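Local coordinates for protein alcohol dehydrogenase, zinc-containing (PDB 5YLN) that binds zinc and probably acts as an NAD-dependent alcohol dehydrogenase that interconverts alcohols and their aldehydes or ketones, at residues A7-K12 with S17-D22; C90-G95 with R129-D134; G167-G172 with V242-E247; S174-G179 with Q259-V264; E330-V335 with V347-D352. All coordinates share one frame; numbering follows the deposited sequence.

Interaction 1: residues A7-K12 with S17-D22; sequences AYTYVK and SFVDVD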
# COMPACT_ATOMS: atom_id res chain seq x y z
N ALA A 7 -12.26 -5.12 -39.06
CA ALA A 7 -11.76 -5.20 -37.69
C ALA A 7 -10.27 -5.52 -37.69
O ALA A 7 -9.76 -6.14 -38.63
CB ALA A 7 -12.53 -6.26 -36.90
N TYR A 8 -9.57 -5.09 -36.63
CA TYR A 8 -8.16 -5.40 -36.42
C TYR A 8 -8.05 -6.50 -35.37
O TYR A 8 -8.31 -6.27 -34.18
CB TYR A 8 -7.37 -4.16 -35.99
CG TYR A 8 -5.89 -4.26 -36.29
CD1 TYR A 8 -5.45 -4.57 -37.58
CD2 TYR A 8 -4.93 -4.05 -35.30
CE1 TYR A 8 -4.08 -4.68 -37.87
CE2 TYR A 8 -3.56 -4.14 -35.58
CZ TYR A 8 -3.14 -4.46 -36.86
OH TYR A 8 -1.79 -4.55 -37.13
N THR A 9 -7.64 -7.68 -35.81
CA THR A 9 -7.66 -8.90 -35.00
C THR A 9 -6.25 -9.32 -34.64
O THR A 9 -5.34 -9.26 -35.46
CB THR A 9 -8.34 -10.05 -35.77
OG1 THR A 9 -7.59 -10.32 -36.96
CG2 THR A 9 -9.79 -9.71 -36.14
N TYR A 10 -6.08 -9.76 -33.39
CA TYR A 10 -4.89 -10.50 -32.99
C TYR A 10 -4.93 -11.91 -33.59
O TYR A 10 -5.97 -12.58 -33.56
CB TYR A 10 -4.82 -10.57 -31.47
CG TYR A 10 -3.67 -11.40 -30.93
CD1 TYR A 10 -2.36 -11.08 -31.25
CD2 TYR A 10 -3.90 -12.48 -30.09
CE1 TYR A 10 -1.30 -11.82 -30.75
CE2 TYR A 10 -2.84 -13.23 -29.58
CZ TYR A 10 -1.54 -12.90 -29.93
OH TYR A 10 -0.46 -13.63 -29.45
N VAL A 11 -3.81 -12.37 -34.14
CA VAL A 11 -3.72 -13.70 -34.75
C VAL A 11 -2.83 -14.64 -33.93
O VAL A 11 -3.29 -15.68 -33.46
CB VAL A 11 -3.21 -13.62 -36.21
CG1 VAL A 11 -3.31 -14.99 -36.88
CG2 VAL A 11 -3.98 -12.58 -36.99
N LYS A 12 -1.57 -14.27 -33.75
CA LYS A 12 -0.58 -15.09 -33.07
C LYS A 12 0.60 -14.19 -32.73
O LYS A 12 0.65 -13.04 -33.18
CB LYS A 12 -0.13 -16.27 -33.96
CG LYS A 12 0.76 -15.84 -35.12
CD LYS A 12 0.66 -16.77 -36.36
CE LYS A 12 1.34 -18.11 -36.17
NZ LYS A 12 1.56 -18.85 -37.48
N SER A 17 -4.02 -8.47 -37.96
CA SER A 17 -4.47 -8.37 -39.34
C SER A 17 -5.80 -7.64 -39.42
O SER A 17 -6.73 -7.94 -38.66
CB SER A 17 -4.57 -9.77 -39.97
OG SER A 17 -3.41 -10.07 -40.72
N PHE A 18 -5.89 -6.67 -40.34
CA PHE A 18 -7.12 -5.96 -40.68
C PHE A 18 -7.94 -6.84 -41.62
O PHE A 18 -7.55 -7.05 -42.78
CB PHE A 18 -6.78 -4.61 -41.32
CG PHE A 18 -7.95 -3.67 -41.50
CD1 PHE A 18 -8.67 -3.21 -40.40
CD2 PHE A 18 -8.32 -3.22 -42.76
CE1 PHE A 18 -9.73 -2.34 -40.56
CE2 PHE A 18 -9.38 -2.35 -42.92
CZ PHE A 18 -10.09 -1.91 -41.82
N VAL A 19 -9.07 -7.38 -41.14
CA VAL A 19 -9.80 -8.44 -41.83
C VAL A 19 -11.30 -8.21 -41.73
O VAL A 19 -11.78 -7.38 -40.96
CB VAL A 19 -9.44 -9.84 -41.26
CG1 VAL A 19 -7.98 -10.15 -41.51
CG2 VAL A 19 -9.75 -9.88 -39.77
N ASP A 20 -12.05 -8.98 -42.53
CA ASP A 20 -13.51 -9.02 -42.43
C ASP A 20 -13.94 -10.03 -41.36
O ASP A 20 -13.50 -11.18 -41.38
CB ASP A 20 -14.16 -9.44 -43.75
CG ASP A 20 -13.73 -8.59 -44.91
OD1 ASP A 20 -13.98 -7.36 -44.86
OD2 ASP A 20 -13.15 -9.15 -45.86
N VAL A 21 -14.84 -9.59 -40.47
CA VAL A 21 -15.48 -10.44 -39.48
C VAL A 21 -16.98 -10.18 -39.50
O VAL A 21 -17.46 -9.24 -40.13
CB VAL A 21 -14.91 -10.21 -38.06
CG1 VAL A 21 -13.41 -10.54 -38.04
CG2 VAL A 21 -15.13 -8.77 -37.64
N ASP A 22 -17.73 -11.04 -38.79
CA ASP A 22 -19.15 -10.81 -38.58
C ASP A 22 -19.39 -9.52 -37.81
O ASP A 22 -18.65 -9.17 -36.89
CB ASP A 22 -19.79 -11.96 -37.79
CG ASP A 22 -19.45 -13.32 -38.35
OD1 ASP A 22 -18.32 -13.80 -38.07
OD2 ASP A 22 -20.30 -13.92 -39.05
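Thr9 leans on three residues of the 17-22 strand at once, and its two branches do different work. OG1 sits between the backbone N and the carbonyl carbon (chi1 61°), which aims it at the carbonyl of Ser17: Thr9 OG1 donates to Ser17 O at 3.0 Å, in the carbonyl plane and on a lone pair. The same oxygen takes a second, nearly straight bond from Thr9 N, also 3.0 Å from Ser17 O, arriving from above that plane, so two donors of one residue grip a single acceptor. The methyl branch faces valines instead. Thr9 and Val19 cross at about a right angle, with CG2 of Thr9 3.6 Å from CG2 of Val19, while Thr9 and Val21 meet tip to tip. Ala7 extends this apolar face, its CB lying 3.7 Å from Val21 CG2. These contacts belong to a beta hairpin, strands 4-12 and 15-22, in which Ala7-Val19 and Thr9-Ser17 are hydrogen-bonded antiparallel pairs flanking the non-hydrogen-bonded pair Tyr8-Phe18. The short segment axes stand at 115°, far from exact antiparallelism, and a classic beta bulge at Val11 and Lys12 adds irregularity near the turn. On the face occupied by Tyr8 and Phe18, the Tyr8 ring has Phe18 CA in plane at its edge, and Tyr8 CD1 comes to 3.5 Å from Phe18 N. Phe18 CG is anti to its backbone N (chi1 -170°), which carries CD1 to 3.6 Å from Ala7 O. Helix 329-337 packs against this face through Ile329, which touches both aromatic side chains.

Interaction 2: residues C90-G95 with R129-D134; sequences CVCACG and RVPHAD. With ZN (zinc ion), chain F.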
# COMPACT_ATOMS: atom_id res chain seq x y z
N CYS A 90 -13.29 1.42 -20.94
CA CYS A 90 -12.54 0.20 -21.21
C CYS A 90 -12.97 -0.96 -20.31
O CYS A 90 -12.62 -2.11 -20.60
CB CYS A 90 -11.04 0.45 -21.05
SG CYS A 90 -10.50 0.94 -19.39
N VAL A 91 -13.76 -0.69 -19.27
CA VAL A 91 -14.15 -1.68 -18.27
C VAL A 91 -15.66 -1.85 -18.31
O VAL A 91 -16.40 -0.87 -18.29
CB VAL A 91 -13.69 -1.24 -16.87
CG1 VAL A 91 -14.45 -2.00 -15.80
CG2 VAL A 91 -12.17 -1.43 -16.72
N CYS A 92 -16.12 -3.11 -18.37
CA CYS A 92 -17.55 -3.42 -18.28
C CYS A 92 -17.94 -3.69 -16.83
O CYS A 92 -17.22 -4.39 -16.11
CB CYS A 92 -17.90 -4.64 -19.12
SG CYS A 92 -17.34 -4.56 -20.83
N ALA A 93 -19.12 -3.20 -16.44
CA ALA A 93 -19.61 -3.30 -15.07
C ALA A 93 -21.06 -3.77 -15.09
O ALA A 93 -21.91 -3.12 -15.70
CB ALA A 93 -19.49 -1.95 -14.35
N CYS A 94 -21.35 -4.89 -14.42
CA CYS A 94 -22.73 -5.36 -14.35
C CYS A 94 -23.57 -4.53 -13.37
O CYS A 94 -24.80 -4.49 -13.51
CB CYS A 94 -22.78 -6.84 -13.97
SG CYS A 94 -22.51 -7.19 -12.15
N GLY A 95 -22.93 -3.86 -12.41
CA GLY A 95 -23.58 -2.98 -11.45
C GLY A 95 -24.23 -3.67 -10.27
O GLY A 95 -24.79 -2.98 -9.41
N ARG A 129 -20.07 -4.87 -29.76
CA ARG A 129 -21.03 -5.31 -28.76
C ARG A 129 -20.57 -4.83 -27.39
O ARG A 129 -19.43 -5.09 -26.99
CB ARG A 129 -21.19 -6.83 -28.76
CG ARG A 129 -21.84 -7.32 -27.47
CD ARG A 129 -22.13 -8.80 -27.45
NE ARG A 129 -22.76 -9.12 -26.18
CZ ARG A 129 -22.14 -9.70 -25.15
NH1 ARG A 129 -20.86 -10.05 -25.26
NH2 ARG A 129 -22.80 -9.93 -24.02
N VAL A 130 -21.44 -4.12 -26.69
CA VAL A 130 -21.12 -3.58 -25.38
C VAL A 130 -21.96 -4.30 -24.33
O VAL A 130 -23.17 -4.06 -24.24
CB VAL A 130 -21.37 -2.07 -25.33
CG1 VAL A 130 -21.04 -1.52 -23.95
CG2 VAL A 130 -20.58 -1.39 -26.42
N PRO A 131 -21.38 -5.18 -23.51
CA PRO A 131 -22.15 -5.76 -22.39
C PRO A 131 -22.46 -4.70 -21.34
O PRO A 131 -21.72 -3.73 -21.19
CB PRO A 131 -21.22 -6.84 -21.82
CG PRO A 131 -20.04 -6.92 -22.78
CD PRO A 131 -19.97 -5.58 -23.47
N HIS A 132 -23.58 -4.89 -20.64
CA HIS A 132 -24.01 -4.01 -19.54
C HIS A 132 -23.97 -2.54 -19.94
O HIS A 132 -23.32 -1.71 -19.30
CB HIS A 132 -23.15 -4.24 -18.30
CG HIS A 132 -23.16 -5.65 -17.83
ND1 HIS A 132 -24.32 -6.31 -17.49
CD2 HIS A 132 -22.15 -6.54 -17.67
CE1 HIS A 132 -24.02 -7.55 -17.13
NE2 HIS A 132 -22.71 -7.71 -17.22
N ALA A 133 -24.68 -2.22 -21.03
CA ALA A 133 -24.57 -0.90 -21.64
C ALA A 133 -24.94 0.21 -20.67
O ALA A 133 -24.32 1.28 -20.69
CB ALA A 133 -25.46 -0.82 -22.89
N ASP A 134 -25.95 -0.01 -19.82
CA ASP A 134 -26.36 1.03 -18.89
C ASP A 134 -25.23 1.42 -17.94
O ASP A 134 -25.19 2.56 -17.46
CB ASP A 134 -27.59 0.58 -18.10
CG ASP A 134 -28.89 0.91 -18.80
OD1 ASP A 134 -28.92 1.92 -19.51
OD2 ASP A 134 -29.88 0.17 -18.64
ZN ZN F . -20.34 -6.60 -11.50
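Cys94 lies over one face of the His132 imidazole: its CA is 3.5 Å from the ring centroid and only 7° off the ring normal, a CH-pi contact placed almost exactly over the centre. Cys94 CB continues across the same face and reaches His132 NE2 at 3.4 Å. Beside this CH-pi contact, Ala93 O comes within 3.1 Å of His132 CB, and further along Cys92 SG rests against the proline ring, 3.9 Å from Pro131 CD. Two outer anchors hold the pair in place. The Cys94 thiolate binds a zinc ion, SG to zinc 2.3 Å, and Cys97, Cys100 and Cys108 complete the four-cysteine site, the arrangement of the structural zinc lobe in zinc-containing alcohol dehydrogenases. The imidazole is held through NE2, which is hydrogen-bonded to the backbone O of Asp110, while the residue itself occupies the N-cap position of helix 133-136. With chi1 at -57°, CG stands beside the backbone N and the ring is turned toward the cysteine loop. No hydrogen bond joins the two segments. Dispersion and CH-pi contact therefore carry the union directly, while zinc coordinates the sulfur, which also has a hydrogen bond close by in the chain, and Asp110 O satisfies NE2.

Interaction 3: residues G167-G172 with V242-E247; sequences GKVEPG and VDVAIE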
# COMPACT_ATOMS: atom_id res chain seq x y z
N GLY A 167 -2.11 7.15 -5.05
CA GLY A 167 -0.90 7.79 -4.55
C GLY A 167 -1.13 8.83 -3.49
O GLY A 167 -0.18 9.24 -2.84
N LYS A 168 -2.38 9.26 -3.32
CA LYS A 168 -2.75 10.26 -2.32
C LYS A 168 -2.03 11.58 -2.57
O LYS A 168 -1.45 12.18 -1.67
CB LYS A 168 -2.48 9.72 -0.91
CG LYS A 168 -3.25 8.45 -0.58
CD LYS A 168 -3.22 8.07 0.90
CE LYS A 168 -1.80 7.80 1.38
NZ LYS A 168 -1.66 7.49 2.85
N VAL A 169 -2.06 12.03 -3.84
CA VAL A 169 -1.62 13.39 -4.16
C VAL A 169 -2.52 14.42 -3.48
O VAL A 169 -3.75 14.34 -3.54
CB VAL A 169 -1.67 13.64 -5.68
CG1 VAL A 169 -1.19 15.07 -5.97
CG2 VAL A 169 -0.87 12.62 -6.45
N GLU A 170 -1.89 15.44 -2.90
CA GLU A 170 -2.55 16.49 -2.12
C GLU A 170 -1.82 17.80 -2.35
O GLU A 170 -0.64 17.80 -2.71
CB GLU A 170 -2.55 16.14 -0.63
CG GLU A 170 -1.15 16.15 -0.06
CD GLU A 170 -1.10 15.89 1.44
OE1 GLU A 170 -2.18 15.74 2.05
OE2 GLU A 170 0.03 15.85 2.00
N PRO A 171 -2.47 18.94 -2.10
CA PRO A 171 -1.82 20.23 -2.36
C PRO A 171 -0.53 20.37 -1.56
O PRO A 171 -0.44 20.00 -0.39
CB PRO A 171 -2.87 21.26 -1.93
CG PRO A 171 -4.15 20.54 -2.07
CD PRO A 171 -3.87 19.12 -1.66
N GLY A 172 0.48 20.91 -2.22
CA GLY A 172 1.76 21.12 -1.60
C GLY A 172 2.64 19.90 -1.43
O GLY A 172 3.75 20.04 -0.90
N VAL A 242 10.27 11.97 -2.13
CA VAL A 242 8.97 12.41 -2.59
C VAL A 242 7.86 11.78 -1.76
O VAL A 242 8.02 10.69 -1.18
CB VAL A 242 8.80 12.12 -4.10
CG1 VAL A 242 9.79 12.94 -4.87
CG2 VAL A 242 8.97 10.61 -4.42
N ASP A 243 6.71 12.47 -1.70
CA ASP A 243 5.53 11.91 -1.06
C ASP A 243 4.82 10.90 -1.96
O ASP A 243 4.13 10.01 -1.45
CB ASP A 243 4.57 13.03 -0.66
CG ASP A 243 5.24 14.07 0.25
OD1 ASP A 243 5.87 13.65 1.24
OD2 ASP A 243 5.18 15.29 -0.05
N VAL A 244 4.96 11.02 -3.27
CA VAL A 244 4.31 10.11 -4.22
C VAL A 244 5.29 9.80 -5.34
O VAL A 244 5.91 10.71 -5.91
CB VAL A 244 3.02 10.70 -4.82
CG1 VAL A 244 2.25 9.60 -5.56
CG2 VAL A 244 2.14 11.40 -3.74
N ALA A 245 5.43 8.51 -5.66
CA ALA A 245 6.17 8.07 -6.84
C ALA A 245 5.21 7.25 -7.69
O ALA A 245 4.76 6.18 -7.27
CB ALA A 245 7.42 7.26 -6.47
N ILE A 246 4.87 7.77 -8.86
CA ILE A 246 3.96 7.12 -9.78
C ILE A 246 4.80 6.35 -10.79
O ILE A 246 5.50 6.96 -11.61
CB ILE A 246 3.05 8.14 -10.47
CG1 ILE A 246 2.21 8.90 -9.44
CG2 ILE A 246 2.19 7.46 -11.53
CD1 ILE A 246 1.46 10.10 -10.01
N GLU A 247 4.76 5.01 -10.71
CA GLU A 247 5.50 4.12 -11.61
C GLU A 247 4.64 3.88 -12.84
O GLU A 247 3.66 3.12 -12.78
CB GLU A 247 5.83 2.81 -10.89
CG GLU A 247 7.02 2.00 -11.44
CD GLU A 247 6.72 1.27 -12.75
OE1 GLU A 247 5.56 1.24 -13.23
OE2 GLU A 247 7.66 0.70 -13.32
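Val244 spreads its two methyls about the carbonyl of Gly167 because CG1 is anti to its backbone N (chi1 -168°) and CG2 lies beside that N. CG2 is the nearer branch, 3.3 Å from Gly167 O, and CG1 stands 3.7 Å from the same oxygen. CG1 also approaches the Gly167 alpha carbon at 3.8 Å, a closeness permitted where that carbon bears no side chain. Just beyond, Lys168 takes positive phi (61°) in a Schellman motif that ends helix 157-165, and the chain turns so that Val169 comes down beside the valine: Val169 CG2 to Val244 CG2 is 4.2 Å. Val169 also packs on Val175. The loop thus runs from the helix end across strand 242-247 into strand 174-178, its neighbour in the parallel sheet of the Rossmann-type domain. Farther out, Glu170 OE2 lies 5.6 Å from Asp243 OD2, a like-charge proximity without contact that may be mildly unfavourable. In the buried part no hydrogen bond passes between the segments, and methyls press against a carbonyl and against each other. The contact therefore probably rests on shape and on burial of apolar surface, with its one close polar atom, Gly167 O, meeting carbon alone across this interface.

Interaction 4: residues S174-G179 with Q259-V264; sequences SVAIIG and QKIIGV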
# COMPACT_ATOMS: atom_id res chain seq x y z
N SER A 174 4.97 16.51 -2.89
CA SER A 174 6.01 16.31 -3.88
C SER A 174 5.73 15.01 -4.62
O SER A 174 5.65 13.94 -4.00
CB SER A 174 7.39 16.30 -3.22
OG SER A 174 7.46 15.25 -2.27
N VAL A 175 5.56 15.10 -5.92
CA VAL A 175 5.26 13.95 -6.76
C VAL A 175 6.41 13.78 -7.74
O VAL A 175 6.94 14.75 -8.28
CB VAL A 175 3.94 14.13 -7.52
CG1 VAL A 175 3.62 12.85 -8.34
CG2 VAL A 175 2.81 14.52 -6.56
N ALA A 176 6.81 12.53 -7.94
CA ALA A 176 7.63 12.16 -9.08
C ALA A 176 6.86 11.16 -9.92
O ALA A 176 6.19 10.27 -9.40
CB ALA A 176 8.97 11.55 -8.63
N ILE A 177 6.95 11.32 -11.24
CA ILE A 177 6.35 10.39 -12.18
C ILE A 177 7.48 9.72 -12.96
O ILE A 177 8.34 10.41 -13.52
CB ILE A 177 5.33 11.09 -13.09
CG1 ILE A 177 4.23 11.68 -12.21
CG2 ILE A 177 4.71 10.11 -14.08
CD1 ILE A 177 3.30 12.65 -12.94
N ILE A 178 7.51 8.39 -12.92
CA ILE A 178 8.57 7.61 -13.55
C ILE A 178 8.00 7.07 -14.85
O ILE A 178 7.23 6.10 -14.85
CB ILE A 178 9.07 6.48 -12.64
CG1 ILE A 178 9.27 7.01 -11.22
CG2 ILE A 178 10.38 5.92 -13.20
CD1 ILE A 178 10.25 8.15 -11.14
N GLY A 179 8.41 7.67 -15.94
CA GLY A 179 7.97 7.21 -17.24
C GLY A 179 7.11 8.28 -17.86
O GLY A 179 6.01 8.56 -17.39
N GLN A 259 11.32 2.95 -5.39
CA GLN A 259 11.47 2.60 -3.98
C GLN A 259 12.71 3.26 -3.38
O GLN A 259 12.80 3.36 -2.16
CB GLN A 259 11.48 1.07 -3.79
CG GLN A 259 12.72 0.36 -4.23
CD GLN A 259 12.65 -1.14 -3.94
OE1 GLN A 259 11.84 -1.60 -3.12
NE2 GLN A 259 13.49 -1.92 -4.63
N LYS A 260 13.61 3.77 -4.22
CA LYS A 260 14.77 4.51 -3.73
C LYS A 260 14.49 5.99 -3.45
O LYS A 260 15.28 6.62 -2.74
CB LYS A 260 15.91 4.36 -4.73
CG LYS A 260 16.45 2.93 -4.77
CD LYS A 260 17.88 2.89 -5.28
CE LYS A 260 18.60 1.61 -4.87
NZ LYS A 260 17.70 0.43 -4.87
N ILE A 261 13.42 6.56 -3.98
CA ILE A 261 13.19 8.00 -3.85
C ILE A 261 12.01 8.33 -2.97
O ILE A 261 11.80 9.51 -2.66
CB ILE A 261 13.02 8.67 -5.23
CG1 ILE A 261 11.81 8.10 -5.98
CG2 ILE A 261 14.30 8.54 -6.02
CD1 ILE A 261 11.21 9.03 -7.09
N ILE A 262 11.23 7.34 -2.56
CA ILE A 262 10.04 7.59 -1.78
C ILE A 262 10.44 7.97 -0.36
O ILE A 262 11.38 7.41 0.21
CB ILE A 262 9.11 6.37 -1.83
CG1 ILE A 262 7.72 6.74 -1.35
CG2 ILE A 262 9.71 5.19 -1.07
CD1 ILE A 262 7.02 7.72 -2.27
N GLY A 263 9.77 8.98 0.19
CA GLY A 263 10.08 9.43 1.53
C GLY A 263 9.21 8.78 2.58
O GLY A 263 8.30 8.02 2.25
N VAL A 264 9.52 9.09 3.85
CA VAL A 264 8.67 8.66 4.96
C VAL A 264 7.23 9.05 4.68
O VAL A 264 6.96 10.19 4.28
CB VAL A 264 9.15 9.27 6.29
CG1 VAL A 264 8.09 9.03 7.36
CG2 VAL A 264 10.48 8.69 6.73
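Ile261 supplies the larger part of this small contact, and a single atom of it does the touching. Its CG1 occupies the place between backbone N and carbonyl carbon (chi1 61°), and the chain then extends (chi2 158°), which projects CD1 from the C-terminal part of helix 252-261 toward the sheet. There CD1 meets Ala176 CB at 3.7 Å and, less closely, Ile178 CD1 at 4.3 Å. Ala176 and Ile178 are two residues apart on strand 174-178, both with their CB directed toward the helix, whereas Ile177 between them points to the other face and packs on Leu199 and Met201. The helix is not pressed close at this point: the nearest alpha carbons, those of Ala176 and Ile261, are 8.7 Å apart, and the long isoleucine spans the interval to the short alanine. Ile178 also touches Thr254, Phe257 and Cys258, earlier in the same helix, and Ile261 leans on Val242 of the adjacent strand. This is the packing of a Rossmann-type parallel sheet, with strand 174-178 in its interior and leading at Gly179 into a glycine-rich turn that fits the dinucleotide-binding GxGxxG pattern. Beyond the helix, the chain runs on to Val264, which packs on Tyr99 of the second subunit. Across the two segments themselves there is neither a hydrogen bond nor a charge pair. With only 78 Å² buried, the attraction is dispersion between buried methyl groups, so it is shape-dependent and lacks the directionality of a polar bond.

Interaction 5: residues E330-V335 with V347-D352; sequences EKAYEV and VIIEND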
# COMPACT_ATOMS: atom_id res chain seq x y z
N GLU A 330 -3.29 -0.23 -39.75
CA GLU A 330 -1.92 -0.76 -39.82
C GLU A 330 -0.88 0.34 -39.72
O GLU A 330 0.10 0.22 -38.98
CB GLU A 330 -1.70 -1.55 -41.12
CG GLU A 330 -2.59 -2.76 -41.31
CD GLU A 330 -1.81 -4.06 -41.42
OE1 GLU A 330 -0.56 -4.02 -41.48
OE2 GLU A 330 -2.45 -5.14 -41.43
N LYS A 331 -1.07 1.43 -40.47
CA LYS A 331 -0.15 2.56 -40.35
C LYS A 331 -0.18 3.15 -38.95
O LYS A 331 0.85 3.61 -38.45
CB LYS A 331 -0.49 3.64 -41.37
CG LYS A 331 -0.12 3.36 -42.80
CD LYS A 331 -0.80 4.39 -43.68
CE LYS A 331 -0.57 4.12 -45.16
NZ LYS A 331 0.70 4.74 -45.62
N ALA A 332 -1.36 3.20 -38.33
CA ALA A 332 -1.48 3.79 -36.99
C ALA A 332 -0.63 3.01 -35.99
O ALA A 332 0.06 3.60 -35.15
CB ALA A 332 -2.94 3.83 -36.55
N TYR A 333 -0.70 1.68 -36.05
CA TYR A 333 0.14 0.84 -35.20
C TYR A 333 1.63 1.06 -35.48
O TYR A 333 2.44 1.07 -34.55
CB TYR A 333 -0.22 -0.62 -35.43
CG TYR A 333 -1.24 -1.10 -34.44
CD1 TYR A 333 -2.61 -0.93 -34.68
CD2 TYR A 333 -0.86 -1.73 -33.26
CE1 TYR A 333 -3.56 -1.37 -33.78
CE2 TYR A 333 -1.80 -2.17 -32.34
CZ TYR A 333 -3.15 -1.99 -32.61
OH TYR A 333 -4.09 -2.43 -31.71
N GLU A 334 2.00 1.22 -36.75
CA GLU A 334 3.41 1.47 -37.07
C GLU A 334 3.93 2.73 -36.39
O GLU A 334 5.06 2.75 -35.89
CB GLU A 334 3.59 1.58 -38.59
CG GLU A 334 4.98 2.04 -38.99
CD GLU A 334 6.07 1.02 -38.66
OE1 GLU A 334 5.76 -0.20 -38.55
OE2 GLU A 334 7.24 1.44 -38.52
N VAL A 335 3.11 3.79 -36.36
CA VAL A 335 3.54 5.06 -35.78
C VAL A 335 3.60 4.95 -34.26
O VAL A 335 4.56 5.40 -33.62
CB VAL A 335 2.59 6.19 -36.21
CG1 VAL A 335 2.74 7.40 -35.30
CG2 VAL A 335 2.80 6.56 -37.71
N VAL A 347 -2.49 8.19 -30.62
CA VAL A 347 -3.05 8.40 -31.95
C VAL A 347 -4.57 8.33 -31.84
O VAL A 347 -5.12 7.71 -30.93
CB VAL A 347 -2.54 7.37 -32.99
CG1 VAL A 347 -1.04 7.16 -32.85
CG2 VAL A 347 -3.29 6.04 -32.89
N ILE A 348 -5.25 8.99 -32.77
CA ILE A 348 -6.69 8.86 -32.88
C ILE A 348 -7.02 8.24 -34.23
O ILE A 348 -6.42 8.59 -35.26
CB ILE A 348 -7.42 10.21 -32.66
CG1 ILE A 348 -8.91 10.00 -32.46
CG2 ILE A 348 -7.25 11.10 -33.82
CD1 ILE A 348 -9.31 10.02 -31.02
N ILE A 349 -7.94 7.29 -34.22
CA ILE A 349 -8.32 6.52 -35.40
C ILE A 349 -9.81 6.74 -35.63
O ILE A 349 -10.62 6.43 -34.75
CB ILE A 349 -8.00 5.03 -35.23
CG1 ILE A 349 -6.50 4.83 -34.96
CG2 ILE A 349 -8.41 4.27 -36.49
CD1 ILE A 349 -6.18 3.52 -34.28
N GLU A 350 -10.17 7.25 -36.81
CA GLU A 350 -11.54 7.63 -37.13
C GLU A 350 -12.16 6.64 -38.11
O GLU A 350 -11.54 6.29 -39.11
CB GLU A 350 -11.60 9.04 -37.72
CG GLU A 350 -13.01 9.58 -37.79
CD GLU A 350 -13.06 10.98 -38.35
OE1 GLU A 350 -12.01 11.51 -38.77
OE2 GLU A 350 -14.17 11.55 -38.37
N ASN A 351 -13.39 6.23 -37.83
CA ASN A 351 -14.10 5.24 -38.64
C ASN A 351 -14.55 5.90 -39.95
O ASN A 351 -15.59 6.55 -40.02
CB ASN A 351 -15.29 4.67 -37.87
CG ASN A 351 -16.04 3.59 -38.66
OD1 ASN A 351 -15.77 3.36 -39.85
ND2 ASN A 351 -16.99 2.95 -38.00
N ASP A 352 -13.75 5.70 -40.99
CA ASP A 352 -14.05 6.21 -42.32
C ASP A 352 -14.81 5.20 -43.17
O ASP A 352 -14.99 5.43 -44.36
CB ASP A 352 -12.75 6.60 -43.05
CG ASP A 352 -11.81 5.41 -43.26
OD1 ASP A 352 -11.80 4.51 -42.39
OD2 ASP A 352 -11.07 5.37 -44.28
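Helix 329-337 passes over strand 347-350 with the nearest alpha carbons, Ala332 and Val347, 7.0 Å apart, a close approach made possible by the small residue on the helix. Ala332 CB makes both touches across the contact. It stands 4.0 Å from Ile349 CD1 and the same distance from Ile349 CG1, so it lies alongside the longer, CG1-CD1 branch of Ile349 instead of meeting only its end. That branch is presented by a chi1 of -58°, which sets CG1 beside the backbone N, followed by an extended chi2 of 158°. Val347, two residues earlier on the same face of the strand, adds a looser touch, its CG2 4.3 Å from Ala332 CB. One helical turn on, Val335 has its CB directed to the strand as well. Together strand 322-325, helix 329-337 and strand 347-350 make a beta-alpha-beta crossover, since the two strands pair in parallel, and strand 347-350 pairs on its other side antiparallel with strand 33-39. Phe324 of strand 322-325 accordingly supports the same helix face by touching both Ala332 and Val335. The helix is regular here, with Glu334 N bonded to Glu330 O at 3.1 Å. Tyr333, whose CB is directed away from the strand, packs on Asp45, Leu46 and Ile49 of helix 43-50, and its OH is hydrogen-bonded to Gln124 OE1. Cys42, which with His64 binds a zinc ion, is about 10 Å from Val347, measured between the side chains.

Overall arrangement
Along the chain interactions 1 and 2 come first, 3 and 4 next and 5 last. Interactions 3 and 4, with centres 8 Å apart, share the parallel Rossmann-type sheet, where strands 174-178 and 242-247 are neighbours; Ile246 O to Ile178 N at 2.8 Å is a probable hydrogen bond between them, and their segments alternate in sequence. Interactions 1 and 5, centres 15 Å apart, lie across the middle of the chain from these. They meet where the Tyr8 and Tyr333 rings pack together, so the last part of the chain returns as a crossover beside the N-terminal hairpin. Interaction 2, at the structural zinc, lies 23 Å from interaction 1, centre to centre, touching none of the others.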